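PDB 4YAC: C alpha-dehydrogenase from Sphingobium sp. SYK-6, which is an NAD-binding short-chain dehydrogenase/reductase that probably oxidises the C-alpha hydroxyl group of lignin-derived beta-aryl ethers. Local coordinates for residues Gln2-Lys7 and Ala241-Arg246; Phe82-Leu87 and Ile131-Gly136; Thr142-Ala147 and Gly155-Thr160; Arg223-Gly228 and Leu250-Phe255. All coordinates share one frame; numbering follows the deposited sequence.

Contact 1 (Gln2-Lys7 and Ala241-Arg246); sequences QDLEGK and AVRNDR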
loop_
_atom_site.group_PDB
_atom_site.type_symbol
_atom_site.label_atom_id
_atom_site.label_comp_id
_atom_site.label_asym_id
_atom_site.label_seq_id
_atom_site.Cartn_x
_atom_site.Cartn_y
_atom_site.Cartn_z
ATOM N N GLN A 2 -1.730 9.723 27.362
ATOM C CA GLN A 2 -1.059 10.089 28.607
ATOM C C GLN A 2 -1.265 9.051 29.696
ATOM O O GLN A 2 -2.099 8.148 29.564
ATOM C CB GLN A 2 -1.551 11.452 29.085
ATOM C CG GLN A 2 -0.424 12.439 29.336
ATOM C CD GLN A 2 0.437 12.685 28.106
ATOM O OE1 GLN A 2 -0.037 13.200 27.093
ATOM N NE2 GLN A 2 1.710 12.312 28.190
ATOM N N ASP A 3 -0.471 9.191 30.755
ATOM C CA ASP A 3 -0.580 8.375 31.961
ATOM C C ASP A 3 -0.556 6.873 31.665
ATOM O O ASP A 3 -1.423 6.125 32.116
ATOM C CB ASP A 3 -1.856 8.741 32.718
ATOM C CG ASP A 3 -1.838 10.171 33.223
ATOM O OD1 ASP A 3 -1.216 10.429 34.276
ATOM O OD2 ASP A 3 -2.459 11.040 32.577
ATOM N N LEU A 4 0.458 6.436 30.926
ATOM C CA LEU A 4 0.544 5.054 30.466
ATOM C C LEU A 4 0.699 4.043 31.600
ATOM O O LEU A 4 0.437 2.859 31.408
ATOM C CB LEU A 4 1.713 4.903 29.490
ATOM C CG LEU A 4 1.635 5.723 28.199
ATOM C CD1 LEU A 4 2.889 5.511 27.365
ATOM C CD2 LEU A 4 0.402 5.359 27.389
ATOM N N GLU A 5 1.124 4.498 32.775
ATOM C CA GLU A 5 1.334 3.584 33.898
ATOM C C GLU A 5 0.050 2.842 34.256
ATOM O O GLU A 5 -0.980 3.458 34.519
ATOM C CB GLU A 5 1.852 4.330 35.128
ATOM C CG GLU A 5 2.126 3.408 36.311
ATOM C CD GLU A 5 2.737 4.132 37.492
ATOM O OE1 GLU A 5 2.714 5.380 37.504
ATOM O OE2 GLU A 5 3.242 3.451 38.407
ATOM N N GLY A 6 0.122 1.516 34.255
ATOM C CA GLY A 6 -1.014 0.687 34.609
ATOM C C GLY A 6 -1.958 0.398 33.456
ATOM O O GLY A 6 -2.856 -0.433 33.575
ATOM N N LYS A 7 -1.768 1.083 32.334
ATOM C CA LYS A 7 -2.600 0.836 31.166
ATOM C C LYS A 7 -2.090 -0.402 30.438
ATOM O O LYS A 7 -0.960 -0.839 30.656
ATOM C CB LYS A 7 -2.619 2.054 30.245
ATOM C CG LYS A 7 -3.393 3.224 30.835
ATOM C CD LYS A 7 -3.585 4.366 29.854
ATOM C CE LYS A 7 -4.282 5.536 30.535
ATOM N NZ LYS A 7 -4.598 6.644 29.599
ATOM N N ALA A 241 6.541 8.636 20.719
ATOM C CA ALA A 241 5.513 8.927 19.722
ATOM C C ALA A 241 4.109 8.710 20.281
ATOM O O ALA A 241 3.193 9.482 19.998
ATOM C CB ALA A 241 5.723 8.065 18.479
ATOM N N VAL A 242 3.940 7.647 21.060
ATOM C CA VAL A 242 2.655 7.346 21.683
ATOM C C VAL A 242 2.264 8.434 22.685
ATOM O O VAL A 242 1.129 8.912 22.677
ATOM C CB VAL A 242 2.690 5.977 22.397
ATOM C CG1 VAL A 242 1.405 5.733 23.193
ATOM C CG2 VAL A 242 2.904 4.864 21.389
ATOM N N ARG A 243 3.204 8.817 23.544
ATOM C CA ARG A 243 2.951 9.843 24.556
ATOM C C ARG A 243 2.510 11.154 23.922
ATOM O O ARG A 243 1.596 11.820 24.415
ATOM C CB ARG A 243 4.200 10.098 25.404
ATOM C CG ARG A 243 4.556 9.003 26.396
ATOM C CD ARG A 243 5.514 9.550 27.447
ATOM N NE ARG A 243 6.229 8.508 28.179
ATOM C CZ ARG A 243 5.765 7.886 29.259
ATOM N NH1 ARG A 243 4.567 8.181 29.747
ATOM N NH2 ARG A 243 6.506 6.959 29.850
ATOM N N ASN A 244 3.172 11.521 22.831
ATOM C CA ASN A 244 2.927 12.797 22.174
ATOM C C ASN A 244 2.002 12.672 20.968
ATOM O O ASN A 244 1.773 13.647 20.250
ATOM C CB ASN A 244 4.255 13.425 21.757
ATOM C CG ASN A 244 5.112 13.803 22.950
ATOM O OD1 ASN A 244 4.903 14.847 23.568
ATOM N ND2 ASN A 244 6.071 12.952 23.286
ATOM N N ASP A 245 1.470 11.470 20.758
ATOM C CA ASP A 245 0.459 11.231 19.733
ATOM C C ASP A 245 0.951 11.660 18.348
ATOM O O ASP A 245 0.275 12.407 17.639
ATOM C CB ASP A 245 -0.840 11.963 20.095
ATOM C CG ASP A 245 -2.030 11.497 19.274
ATOM O OD1 ASP A 245 -1.917 10.464 18.582
ATOM O OD2 ASP A 245 -3.084 12.163 19.328
ATOM N N ARG A 246 2.136 11.183 17.977
ATOM C CA ARG A 246 2.726 11.487 16.677
ATOM C C ARG A 246 2.404 10.399 15.669
ATOM O O ARG A 246 2.536 9.211 15.966
ATOM C CB ARG A 246 4.238 11.641 16.797
ATOM C CG ARG A 246 4.664 12.666 17.817
ATOM C CD ARG A 246 6.020 13.238 17.477
ATOM N NE ARG A 246 6.475 14.167 18.507
ATOM C CZ ARG A 246 7.312 13.855 19.492
ATOM N NH1 ARG A 246 7.814 12.635 19.591
ATOM N NH2 ARG A 246 7.660 14.773 20.381
#
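The lead-in to the first strand of the Rossmann fold meets the C-terminal turn of helix 231-243, with Gln2 and Leu4 lying against Val242 and Arg243. Leu4 and Arg243 carry most of the contact. In Leu4, chi1 of -62° sets CG beside the backbone N and toward the helix, and the branch there gives each methyl its own partner. CD2 reaches Val242 CG1 at 4.3 Å, a loose contact between branched apolar groups that suits this buried spot. CD1 lies over one face of the Arg243 guanidinium, displaced toward the rim, 4.0 Å from Arg243 NH1 and equally far from Arg243 CG. The long arginine, at a partly exposed position, thus lends its methylenes and flat group to a leucine. Gln2 comes in by its amide, where OE1 lies 3.4 Å from Arg243 O; both are acceptors, so this is mere proximity.

In the Rossmann fold of the short-chain dehydrogenases, strand 8-12, first in the chain, lies third across the parallel sheet, and a type II turn from Leu4 to Lys7 leads into it. Gly6 takes the turn position with positive phi, which glycine tolerates easily, and Lys7 N donates to Leu4 O at 3.0 Å. Lys7 NZ then reaches back to Gln2 O at 2.9 Å, approaching almost end-on to the carbonyl (162°). The helix end has its own closure, a Schellman motif in which Asp245 adopts positive phi and Arg246 N donates to Ala241 O at 2.8 Å; the guanidinium of Arg246 also forms a salt bridge with Asp240.

Contact 2 (Phe82-Leu87 and Ile131-Gly136); sequences FGPVDL and IERGQG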
loop_
_atom_site.group_PDB
_atom_site.type_symbol
_atom_site.label_atom_id
_atom_site.label_comp_id
_atom_site.label_asym_id
_atom_site.label_seq_id
_atom_site.Cartn_x
_atom_site.Cartn_y
_atom_site.Cartn_z
ATOM N N PHE A 82 -5.525 -8.591 32.566
ATOM C CA PHE A 82 -5.171 -7.212 32.909
ATOM C C PHE A 82 -6.370 -6.276 32.826
ATOM O O PHE A 82 -6.720 -5.614 33.798
ATOM C CB PHE A 82 -4.067 -6.690 31.983
ATOM C CG PHE A 82 -2.715 -7.317 32.203
ATOM C CD1 PHE A 82 -2.280 -7.675 33.470
ATOM C CD2 PHE A 82 -1.863 -7.524 31.130
ATOM C CE1 PHE A 82 -1.032 -8.239 33.657
ATOM C CE2 PHE A 82 -0.616 -8.085 31.310
ATOM C CZ PHE A 82 -0.197 -8.444 32.568
ATOM N N GLY A 83 -6.983 -6.210 31.650
ATOM C CA GLY A 83 -8.094 -5.305 31.414
ATOM C C GLY A 83 -8.136 -4.918 29.951
ATOM O O GLY A 83 -7.352 -5.442 29.159
ATOM N N PRO A 84 -9.040 -3.996 29.576
ATOM C CA PRO A 84 -9.172 -3.639 28.155
ATOM C C PRO A 84 -7.881 -3.077 27.573
ATOM O O PRO A 84 -7.158 -2.362 28.264
ATOM C CB PRO A 84 -10.276 -2.574 28.156
ATOM C CG PRO A 84 -10.989 -2.741 29.461
ATOM C CD PRO A 84 -9.951 -3.213 30.426
ATOM N N VAL A 85 -7.599 -3.402 26.315
ATOM C CA VAL A 85 -6.388 -2.928 25.663
ATOM C C VAL A 85 -6.456 -1.426 25.434
ATOM O O VAL A 85 -7.418 -0.918 24.850
ATOM C CB VAL A 85 -6.158 -3.641 24.316
ATOM C CG1 VAL A 85 -4.908 -3.100 23.626
ATOM C CG2 VAL A 85 -6.039 -5.139 24.528
ATOM N N ASP A 86 -5.427 -0.721 25.895
ATOM C CA ASP A 86 -5.324 0.718 25.693
ATOM C C ASP A 86 -4.441 1.029 24.486
ATOM O O ASP A 86 -4.718 1.959 23.732
ATOM C CB ASP A 86 -4.756 1.399 26.935
ATOM C CG ASP A 86 -5.683 1.297 28.132
ATOM O OD1 ASP A 86 -6.758 1.934 28.105
ATOM O OD2 ASP A 86 -5.328 0.592 29.102
ATOM N N LEU A 87 -3.375 0.250 24.331
ATOM C CA LEU A 87 -2.403 0.444 23.262
ATOM C C LEU A 87 -2.220 -0.853 22.495
ATOM O O LEU A 87 -1.848 -1.870 23.074
ATOM C CB LEU A 87 -1.062 0.918 23.833
ATOM C CG LEU A 87 0.150 0.965 22.891
ATOM C CD1 LEU A 87 -0.092 1.920 21.736
ATOM C CD2 LEU A 87 1.389 1.378 23.670
ATOM N N ILE A 131 -13.620 1.731 20.890
ATOM C CA ILE A 131 -14.700 2.671 20.613
ATOM C C ILE A 131 -15.869 2.420 21.560
ATOM O O ILE A 131 -16.417 3.354 22.151
ATOM C CB ILE A 131 -15.161 2.563 19.133
ATOM C CG1 ILE A 131 -14.073 3.129 18.221
ATOM C CG2 ILE A 131 -16.470 3.312 18.901
ATOM C CD1 ILE A 131 -14.272 2.834 16.759
ATOM N N GLU A 132 -16.229 1.151 21.713
ATOM C CA GLU A 132 -17.352 0.754 22.556
ATOM C C GLU A 132 -17.136 1.166 24.015
ATOM O O GLU A 132 -18.084 1.546 24.712
ATOM C CB GLU A 132 -17.562 -0.759 22.444
ATOM C CG GLU A 132 -18.458 -1.380 23.507
ATOM C CD GLU A 132 -18.622 -2.876 23.320
ATOM O OE1 GLU A 132 -17.950 -3.443 22.429
ATOM O OE2 GLU A 132 -19.420 -3.488 24.060
ATOM N N ARG A 133 -15.887 1.101 24.464
ATOM C CA ARG A 133 -15.544 1.417 25.848
ATOM C C ARG A 133 -15.567 2.925 26.099
ATOM O O ARG A 133 -15.919 3.379 27.190
ATOM C CB ARG A 133 -14.171 0.835 26.182
ATOM C CG ARG A 133 -13.643 1.171 27.565
ATOM C CD ARG A 133 -12.228 0.654 27.716
ATOM N NE ARG A 133 -11.620 1.051 28.980
ATOM C CZ ARG A 133 -10.312 1.187 29.172
ATOM N NH1 ARG A 133 -9.462 0.968 28.177
ATOM N NH2 ARG A 133 -9.852 1.551 30.360
ATOM N N GLY A 134 -15.177 3.698 25.092
ATOM C CA GLY A 134 -15.303 5.143 25.152
ATOM C C GLY A 134 -14.261 5.845 26.003
ATOM O O GLY A 134 -14.494 6.966 26.454
ATOM N N GLN A 135 -13.117 5.197 26.219
ATOM C CA GLN A 135 -12.036 5.785 27.012
ATOM C C GLN A 135 -10.803 6.061 26.159
ATOM O O GLN A 135 -9.699 6.214 26.680
ATOM C CB GLN A 135 -11.652 4.866 28.177
ATOM C CG GLN A 135 -12.777 4.576 29.159
ATOM C CD GLN A 135 -13.248 5.810 29.905
ATOM O OE1 GLN A 135 -12.604 6.859 29.871
ATOM N NE2 GLN A 135 -14.378 5.688 30.589
ATOM N N GLY A 136 -10.992 6.124 24.848
ATOM C CA GLY A 136 -9.888 6.386 23.947
ATOM C C GLY A 136 -8.962 5.193 23.833
ATOM O O GLY A 136 -9.307 4.078 24.221
HETATM O O HOH W 1 -9.664 0.510 25.519
HETATM O O HOH W 2 -7.295 4.003 26.669
HETATM O O HOH W 3 -7.442 2.616 30.596
#
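With CG trans to its backbone N (chi1 176°) and the chain extended on to NE, Arg133 stretches from the last turn of helix 105-133 across Pro84 to Asp86, whose carboxylate is swung over beside its own backbone N (chi1 -66°). The contact belongs to a beta-alpha-beta unit: Asp86 immediately precedes strand 87-90, and helix 105-133 connects that strand to its parallel neighbour 137-142. Gly134, at positive phi, ends the helix, and Gly136, also at positive phi, helps turn the chain toward strand 137-142.

The guanidinium is layered between Pro84 CG on one face and Gln135 CB on the other, each offset toward the rim. Pro84 suits the place because its compact, rigid apolar ring can lie against the guanidinium face, with CB 3.6 Å from Arg133 NH1. Near the edge, Arg133 NH1 donates to Asp86 OD1 at 2.9 Å in a salt bridge with one direct bond. The carboxylate and guanidinium planes are 52° apart, and the donor approaches OD1 from above the carboxylate plane. The other carboxylate oxygen, OD2, accepts from the backbone of Val8 on the adjacent strand. The guanidinium on OD1 and the backbone N-H on OD2 would probably favour the ionised form of the buried aspartate.

Water completes the link. One molecule donates to Val85 O while accepting from Arg133 NH1. Another accepts from Arg133 NH2 and donates to Asp86 OD1 at 2.7 Å.

Contact 3 (Thr142-Ala147 and Gly155-Thr160); sequences TASMSA and GIYCTT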
loop_
_atom_site.group_PDB
_atom_site.type_symbol
_atom_site.label_atom_id
_atom_site.label_comp_id
_atom_site.label_asym_id
_atom_site.label_seq_id
_atom_site.Cartn_x
_atom_site.Cartn_y
_atom_site.Cartn_z
ATOM N N THR A 142 3.569 -0.928 12.823
ATOM C CA THR A 142 4.973 -0.939 12.426
ATOM C C THR A 142 5.073 -1.443 11.002
ATOM O O THR A 142 4.865 -2.626 10.733
ATOM C CB THR A 142 5.830 -1.821 13.352
ATOM O OG1 THR A 142 5.657 -1.397 14.713
ATOM C CG2 THR A 142 7.307 -1.734 12.980
ATOM N N ALA A 143 5.370 -0.527 10.091
ATOM C CA ALA A 143 5.558 -0.868 8.691
ATOM C C ALA A 143 7.054 -0.976 8.410
ATOM O O ALA A 143 7.715 -1.860 8.945
ATOM C CB ALA A 143 4.898 0.167 7.796
ATOM N N SER A 144 7.583 -0.061 7.604
ATOM C CA SER A 144 8.959 -0.126 7.138
ATOM C C SER A 144 9.202 1.050 6.205
ATOM O O SER A 144 8.251 1.637 5.689
ATOM C CB SER A 144 9.220 -1.457 6.418
ATOM O OG SER A 144 10.405 -1.416 5.653
ATOM N N MET A 145 10.464 1.401 5.973
ATOM C CA MET A 145 10.761 2.400 4.955
ATOM C C MET A 145 10.447 1.844 3.567
ATOM O O MET A 145 10.413 2.590 2.588
ATOM C CB MET A 145 12.219 2.852 5.040
ATOM C CG MET A 145 12.486 3.865 6.146
ATOM S SD MET A 145 11.457 5.348 6.032
ATOM C CE MET A 145 11.852 5.942 4.387
ATOM N N SER A 146 10.200 0.538 3.486
ATOM C CA SER A 146 9.726 -0.070 2.245
ATOM C C SER A 146 8.299 0.364 1.927
ATOM O O SER A 146 7.768 0.031 0.870
ATOM C CB SER A 146 9.795 -1.595 2.327
ATOM O OG SER A 146 11.137 -2.042 2.294
ATOM N N ALA A 147 7.674 1.092 2.852
ATOM C CA ALA A 147 6.382 1.711 2.588
ATOM C C ALA A 147 6.564 3.006 1.791
ATOM O O ALA A 147 5.585 3.671 1.452
ATOM C CB ALA A 147 5.648 1.986 3.892
ATOM N N GLY A 155 9.862 -7.007 -3.682
ATOM C CA GLY A 155 8.549 -6.779 -4.264
ATOM C C GLY A 155 7.364 -7.146 -3.386
ATOM O O GLY A 155 6.452 -6.340 -3.197
ATOM N N ILE A 156 7.361 -8.365 -2.860
ATOM C CA ILE A 156 6.273 -8.807 -1.993
ATOM C C ILE A 156 6.264 -7.985 -0.712
ATOM O O ILE A 156 5.240 -7.417 -0.344
ATOM C CB ILE A 156 6.386 -10.307 -1.648
ATOM C CG1 ILE A 156 6.263 -11.150 -2.921
ATOM C CG2 ILE A 156 5.301 -10.706 -0.656
ATOM C CD1 ILE A 156 6.425 -12.639 -2.700
ATOM N N TYR A 157 7.414 -7.920 -0.046
ATOM C CA TYR A 157 7.551 -7.177 1.203
ATOM C C TYR A 157 7.064 -5.734 1.063
ATOM O O TYR A 157 6.298 -5.244 1.892
ATOM C CB TYR A 157 9.014 -7.206 1.659
ATOM C CG TYR A 157 9.279 -6.542 2.989
ATOM C CD1 TYR A 157 8.902 -7.149 4.178
ATOM C CD2 TYR A 157 9.930 -5.321 3.055
ATOM C CE1 TYR A 157 9.153 -6.548 5.397
ATOM C CE2 TYR A 157 10.187 -4.712 4.268
ATOM C CZ TYR A 157 9.797 -5.329 5.435
ATOM O OH TYR A 157 10.053 -4.723 6.645
ATOM N N CYS A 158 7.503 -5.068 -0.000
ATOM C CA CYS A 158 7.135 -3.684 -0.270
ATOM C C CYS A 158 5.628 -3.541 -0.444
ATOM O O CYS A 158 5.019 -2.612 0.094
ATOM C CB CYS A 158 7.872 -3.190 -1.519
ATOM S SG CYS A 158 7.403 -1.550 -2.112
ATOM N N THR A 159 5.028 -4.468 -1.183
ATOM C CA THR A 159 3.587 -4.451 -1.391
ATOM C C THR A 159 2.861 -4.492 -0.042
ATOM O O THR A 159 1.933 -3.718 0.179
ATOM C CB THR A 159 3.122 -5.622 -2.273
ATOM O OG1 THR A 159 3.769 -5.538 -3.548
ATOM C CG2 THR A 159 1.620 -5.563 -2.493
ATOM N N THR A 160 3.300 -5.366 0.862
ATOM C CA THR A 160 2.627 -5.497 2.160
ATOM C C THR A 160 2.791 -4.254 3.026
ATOM O O THR A 160 1.891 -3.905 3.783
ATOM C CB THR A 160 3.126 -6.720 2.985
ATOM O OG1 THR A 160 4.474 -6.524 3.432
ATOM C CG2 THR A 160 3.017 -8.011 2.184
#
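Ser144 and Tyr157 occupy the places of the short-chain dehydrogenase family's serine-tyrosine pair, as the YxxxK pattern of Tyr157 and Lys161 suggests; Ser144 follows strand 137-142 and Tyr157 stands in the first turn of helix 155-174. The side chain of Tyr157 is about 7 Å from the bound NADH. Tyr157 CG is trans to the backbone N (chi1 -176°), carrying the ring out from the helix and along the serine loop. Its hydroxyl end comes to Ser144, with OH 3.4 Å from Ser144 CB and 3.5 Å from Ser144 OG. Farther back along the ring, Ser146 OG lies in the ring plane at the edge, 3.5 Å from Tyr157 CE2. Short side chains suit both loop positions, since they leave room for the ring to lie against their CB and OG atoms.

Ser144 is itself held by an ST turn: its OG accepts from Ser146 N at 2.9 Å in a nearly straight bond (168°). This uses the hydroxyl as an acceptor and fixes its rotation, with OG trans to the backbone N (chi1 164°). The loop then enters a 3-10 turn, Ala147 N donating to Ser144 O at 2.9 Å. On the helix side, Thr160 OG1 donates to Tyr157 O at 2.7 Å and is bonded also to Asn115, while Ser144 touches Lys161.

Accepting from Ser146 N takes up a lone pair of Ser144 OG and leaves its own proton available in principle to another group. This is consistent with the family mechanism, in which the serine steadies the substrate oxygen while the tyrosine exchanges a proton with it.

Contact 4 (Arg223-Gly228 and Leu250-Phe255); sequences RVIEHG and LPYPEF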
loop_
_atom_site.group_PDB
_atom_site.type_symbol
_atom_site.label_atom_id
_atom_site.label_comp_id
_atom_site.label_asym_id
_atom_site.label_seq_id
_atom_site.Cartn_x
_atom_site.Cartn_y
_atom_site.Cartn_z
ATOM N N ARG A 223 22.162 0.874 5.434
ATOM C CA ARG A 223 23.156 0.037 6.099
ATOM C C ARG A 223 23.703 0.700 7.365
ATOM O O ARG A 223 23.957 0.024 8.362
ATOM C CB ARG A 223 24.305 -0.293 5.144
ATOM C CG ARG A 223 25.296 -1.305 5.702
ATOM C CD ARG A 223 25.641 -2.374 4.676
ATOM N NE ARG A 223 26.589 -3.354 5.199
ATOM C CZ ARG A 223 26.259 -4.381 5.978
ATOM N NH1 ARG A 223 24.996 -4.573 6.343
ATOM N NH2 ARG A 223 27.197 -5.219 6.402
ATOM N N VAL A 224 23.872 2.018 7.327
ATOM C CA VAL A 224 24.408 2.750 8.469
ATOM C C VAL A 224 23.434 2.737 9.656
ATOM O O VAL A 224 23.867 2.622 10.803
ATOM C CB VAL A 224 24.753 4.207 8.080
ATOM C CG1 VAL A 224 25.073 5.052 9.315
ATOM C CG2 VAL A 224 25.932 4.226 7.111
ATOM N N ILE A 225 22.132 2.849 9.393
ATOM C CA ILE A 225 21.147 2.782 10.481
ATOM C C ILE A 225 21.035 1.336 10.960
ATOM O O ILE A 225 20.939 1.098 12.166
ATOM C CB ILE A 225 19.715 3.365 10.084
ATOM C CG1 ILE A 225 18.565 2.734 10.913
ATOM C CG2 ILE A 225 19.442 3.281 8.583
ATOM C CD1 ILE A 225 17.324 2.358 10.124
ATOM N N GLU A 226 21.039 0.380 10.031
ATOM C CA GLU A 226 20.949 -1.040 10.385
ATOM C C GLU A 226 21.937 -1.401 11.485
ATOM O O GLU A 226 21.641 -2.204 12.368
ATOM C CB GLU A 226 21.216 -1.935 9.170
ATOM C CG GLU A 226 20.080 -2.025 8.170
ATOM C CD GLU A 226 20.315 -3.084 7.108
ATOM O OE1 GLU A 226 20.308 -4.284 7.454
ATOM O OE2 GLU A 226 20.506 -2.717 5.930
ATOM N N HIS A 227 23.112 -0.786 11.419
ATOM C CA HIS A 227 24.211 -1.114 12.314
ATOM C C HIS A 227 24.137 -0.373 13.646
ATOM O O HIS A 227 24.780 -0.772 14.620
ATOM C CB HIS A 227 25.530 -0.816 11.611
ATOM C CG HIS A 227 25.850 -1.789 10.522
ATOM N ND1 HIS A 227 26.696 -1.490 9.476
ATOM C CD2 HIS A 227 25.435 -3.061 10.320
ATOM C CE1 HIS A 227 26.786 -2.538 8.677
ATOM N NE2 HIS A 227 26.032 -3.504 9.166
ATOM N N GLY A 228 23.349 0.697 13.682
ATOM C CA GLY A 228 23.136 1.455 14.903
ATOM C C GLY A 228 21.786 1.166 15.529
ATOM O O GLY A 228 21.500 1.615 16.641
ATOM N N LEU A 250 9.264 8.421 11.658
ATOM C CA LEU A 250 10.280 8.155 10.648
ATOM C C LEU A 250 11.604 8.757 11.111
ATOM O O LEU A 250 12.013 9.809 10.627
ATOM C CB LEU A 250 9.868 8.758 9.298
ATOM C CG LEU A 250 8.401 8.646 8.879
ATOM C CD1 LEU A 250 8.092 9.651 7.785
ATOM C CD2 LEU A 250 8.082 7.247 8.416
ATOM N N PRO A 251 12.281 8.098 12.060
ATOM C CA PRO A 251 13.411 8.767 12.714
ATOM C C PRO A 251 14.717 8.739 11.909
ATOM O O PRO A 251 15.778 8.454 12.466
ATOM C CB PRO A 251 13.541 7.989 14.027
ATOM C CG PRO A 251 13.078 6.621 13.701
ATOM C CD PRO A 251 12.018 6.766 12.634
ATOM N N TYR A 252 14.636 9.062 10.620
ATOM C CA TYR A 252 15.804 9.043 9.742
ATOM C C TYR A 252 15.839 10.260 8.819
ATOM O O TYR A 252 15.342 10.202 7.694
ATOM C CB TYR A 252 15.818 7.757 8.912
ATOM C CG TYR A 252 15.534 6.532 9.739
ATOM C CD1 TYR A 252 16.423 6.114 10.718
ATOM C CD2 TYR A 252 14.371 5.802 9.556
ATOM C CE1 TYR A 252 16.163 5.005 11.487
ATOM C CE2 TYR A 252 14.105 4.683 10.319
ATOM C CZ TYR A 252 15.007 4.290 11.282
ATOM O OH TYR A 252 14.759 3.178 12.050
ATOM N N PRO A 253 16.434 11.369 9.292
ATOM C CA PRO A 253 16.518 12.588 8.475
ATOM C C PRO A 253 17.313 12.381 7.183
ATOM O O PRO A 253 17.226 13.209 6.276
ATOM C CB PRO A 253 17.224 13.590 9.397
ATOM C CG PRO A 253 17.097 13.034 10.772
ATOM C CD PRO A 253 17.020 11.555 10.630
ATOM N N GLU A 254 18.073 11.292 7.108
ATOM C CA GLU A 254 18.842 10.962 5.909
ATOM C C GLU A 254 17.964 10.843 4.677
ATOM O O GLU A 254 18.300 11.341 3.603
ATOM C CB GLU A 254 19.582 9.640 6.082
ATOM C CG GLU A 254 20.416 9.530 7.312
ATOM C CD GLU A 254 19.693 8.869 8.466
ATOM O OE1 GLU A 254 18.672 9.417 8.923
ATOM O OE2 GLU A 254 20.150 7.795 8.909
ATOM N N PHE A 255 16.842 10.155 4.846
ATOM C CA PHE A 255 15.985 9.782 3.732
ATOM C C PHE A 255 15.226 10.976 3.158
ATOM O O PHE A 255 14.511 10.842 2.166
ATOM C CB PHE A 255 15.004 8.693 4.183
ATOM C CG PHE A 255 15.675 7.406 4.605
ATOM C CD1 PHE A 255 16.790 6.934 3.932
ATOM C CD2 PHE A 255 15.191 6.671 5.677
ATOM C CE1 PHE A 255 17.407 5.757 4.314
ATOM C CE2 PHE A 255 15.805 5.491 6.065
ATOM C CZ PHE A 255 16.913 5.035 5.382
#
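Ile225 leaves helix 217-228 with its CB directed toward the loop 250-255, and its two branches point toward two aromatic rings. CB itself is still 4.2 Å from Tyr252 CE1. From there CG2 goes to Phe255, coming within 4.4 Å of CZ. The longer branch goes to Tyr252: CG1, set trans to the backbone N of Ile225 (chi1 153°), lies alongside the CE1-CZ edge of the ring, 3.4 Å from Tyr252 CE1. CD1 continues toward the same ring, but its exact place is doubtful, because it is modelled too close to the ring carbons. The isoleucine and tyrosine side chains cross at about a right angle. A beta-branched residue is apt here, as a single position on the helix can serve two rings.

The loop presents those rings by its own folding. Pro251 is the centre of an inverse gamma turn, and its CG rests over one face of the Tyr252 ring, displaced toward the rim and 3.9 Å above the plane. Phe255 N donates to Tyr252 O at 3.2 Å, bringing the two aromatic residues to one side of the turn. Phe255 also meets the ring of Phe218 from the same helix as Ile225, while Glu254 forms a salt bridge with Arg282 of the second subunit.

Tyr252, whose side chain is about 8 Å from that of Val18 in the NADH site, thus sits where helix 217-228 packs on the loop after the last strand of the sheet. In short-chain dehydrogenases the region around this helix commonly forms the lid of the substrate pocket.

In the fold
The four contacts lie at the two ends of the strands of one parallel Rossmann sheet: contacts 1 and 2 before strands 8-12 and 87-90, contacts 3 and 4 after strands 137-142 and 248-249. The centres of contacts 1 and 2 are about 13 Å apart, and they touch through Lys7 CB and Asp86 OD2. Contacts 3 and 4, with centres about 16 Å apart, meet through Met145 and Phe255. Both touch the second subunit, which contact 2, about 34 Å from contact 4, also reaches through Ile131. Along the chain, contacts 2 and 3 follow in series inside the loop closed by contact 1, whereas contact 4 crosses it. Contacts 3 and 4 border the active-site region.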